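Local coordinates for protein transcription factor GAMBIF1 (Anopheles gambiae, PDB 1BVO) that probably acts as a Rel-family transcription activator, its N-terminal specificity domain, the part in this chain, binding DNA in a sequence-specific manner, at residues E65-P70 / F129-E134. Sequence-based numbering, arbitrary orientation.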
# COMPACT_ATOMS: atom_id res chain seq x y z
N GLU C 65 -0.60 30.80 9.01
CA GLU C 65 0.51 30.69 8.07
C GLU C 65 0.45 29.32 7.41
O GLU C 65 1.43 28.58 7.40
CB GLU C 65 1.84 30.80 8.83
CG GLU C 65 2.19 32.19 9.28
CD GLU C 65 2.39 33.13 8.11
OE1 GLU C 65 3.46 33.05 7.46
OE2 GLU C 65 1.46 33.92 7.82
N HIS C 66 -0.72 28.99 6.85
CA HIS C 66 -0.93 27.70 6.21
C HIS C 66 0.23 27.32 5.30
O HIS C 66 0.75 28.15 4.57
CB HIS C 66 -2.21 27.72 5.40
CG HIS C 66 -3.37 28.31 6.13
ND1 HIS C 66 -4.29 27.54 6.82
CD2 HIS C 66 -3.71 29.59 6.36
CE1 HIS C 66 -5.14 28.33 7.44
NE2 HIS C 66 -4.81 29.58 7.18
N LYS C 67 0.57 26.03 5.31
CA LYS C 67 1.66 25.48 4.50
C LYS C 67 1.11 24.61 3.39
O LYS C 67 0.03 24.01 3.51
CB LYS C 67 2.53 24.52 5.31
CG LYS C 67 2.92 24.94 6.69
CD LYS C 67 3.43 23.70 7.42
CE LYS C 67 4.09 24.06 8.73
NZ LYS C 67 5.38 24.73 8.46
N PRO C 68 1.91 24.43 2.33
CA PRO C 68 1.56 23.61 1.17
C PRO C 68 1.17 22.26 1.71
O PRO C 68 1.86 21.68 2.56
CB PRO C 68 2.88 23.53 0.42
CG PRO C 68 3.44 24.88 0.63
CD PRO C 68 3.20 25.11 2.11
N HIS C 69 -0.02 21.83 1.33
CA HIS C 69 -0.51 20.55 1.75
C HIS C 69 -0.17 19.67 0.59
O HIS C 69 -0.44 20.01 -0.55
CB HIS C 69 -2.02 20.58 1.97
CG HIS C 69 -2.54 19.34 2.61
ND1 HIS C 69 -2.27 18.09 2.11
CD2 HIS C 69 -3.25 19.16 3.75
CE1 HIS C 69 -2.79 17.18 2.92
NE2 HIS C 69 -3.39 17.80 3.92
N PRO C 70 0.39 18.48 0.87
CA PRO C 70 0.79 17.50 -0.16
C PRO C 70 -0.25 17.18 -1.22
O PRO C 70 0.08 17.06 -2.40
CB PRO C 70 1.15 16.26 0.67
CG PRO C 70 0.35 16.44 1.93
CD PRO C 70 0.57 17.91 2.22
N PHE C 129 9.47 24.43 2.99
CA PHE C 129 9.04 23.05 3.10
C PHE C 129 9.62 22.29 4.28
O PHE C 129 9.90 21.10 4.19
CB PHE C 129 9.22 22.34 1.77
CG PHE C 129 8.35 22.92 0.71
CD1 PHE C 129 8.63 24.19 0.20
CD2 PHE C 129 7.19 22.28 0.31
CE1 PHE C 129 7.75 24.81 -0.66
CE2 PHE C 129 6.31 22.90 -0.56
CZ PHE C 129 6.59 24.17 -1.04
N GLY C 130 9.64 22.98 5.42
CA GLY C 130 10.17 22.39 6.63
C GLY C 130 9.37 21.14 6.98
O GLY C 130 9.93 20.09 7.29
N HIS C 131 8.06 21.25 6.81
CA HIS C 131 7.15 20.17 7.11
C HIS C 131 7.36 18.88 6.30
O HIS C 131 6.82 17.84 6.66
CB HIS C 131 5.71 20.70 7.02
CG HIS C 131 5.30 21.13 5.65
ND1 HIS C 131 6.14 21.82 4.79
CD2 HIS C 131 4.16 20.89 4.96
CE1 HIS C 131 5.53 21.98 3.63
NE2 HIS C 131 4.33 21.43 3.70
N ALA C 132 8.18 18.93 5.26
CA ALA C 132 8.45 17.74 4.45
C ALA C 132 9.28 16.70 5.22
O ALA C 132 9.13 15.51 4.98
CB ALA C 132 9.14 18.12 3.14
N LYS C 133 10.09 17.16 6.17
CA LYS C 133 10.94 16.30 7.02
C LYS C 133 10.08 15.56 8.06
O LYS C 133 10.33 14.39 8.37
CB LYS C 133 12.00 17.15 7.75
CG LYS C 133 12.96 18.00 6.87
CD LYS C 133 13.94 18.82 7.73
CE LYS C 133 13.81 20.33 7.49
NZ LYS C 133 14.61 20.81 6.33
N GLU C 134 9.10 16.27 8.62
CA GLU C 134 8.17 15.76 9.64
C GLU C 134 6.87 15.48 8.87
O GLU C 134 5.94 16.28 8.93
CB GLU C 134 7.94 16.89 10.65
CG GLU C 134 8.05 16.53 12.12
CD GLU C 134 8.04 17.76 13.02
OE1 GLU C 134 6.93 18.26 13.35
OE2 GLU C 134 9.14 18.25 13.38
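H131 points its imidazole across to the loop 65-70, where NE2 donates a hydrogen bond to the backbone carbonyl O of P68 at 2.7 Å. The N-H...O angle is 143°. Seen from P68, the donor lies in the carbonyl plane; seen from H131, the acceptor sits near the ring edge, tilted 17° out of the ring plane. With chi1 at 65°, CG of H131 stands between its own backbone N and carbonyl carbon, which, together with chi2, brings NE2 to the carbonyl of P68.

One face of that ring is covered by K67. The two side chains run past each other in opposite directions, and CD of K67 makes a CH-pi contact 4.0 Å from the ring centroid, coming closest to CG at 3.6 Å. CB of H131 also lies close to CD and, further along the lysine chain, to CE.

F129 packs against the pyrrolidine ring of P68 instead of its carbonyl. The proline and phenylalanine side chains meet at roughly a right angle, with CE2 of F129 3.6 Å from CB of P68 and CZ equally close to CG. R117 of helix 107-120 touches both residues, while L114 of that helix packs on H131.

The contact is loop-to-loop packing beside helix 107-120, tying the connection that follows strand 52-59 to the one preceding strand 142-152 in the immunoglobulin-like N-terminal domain of a Rel protein.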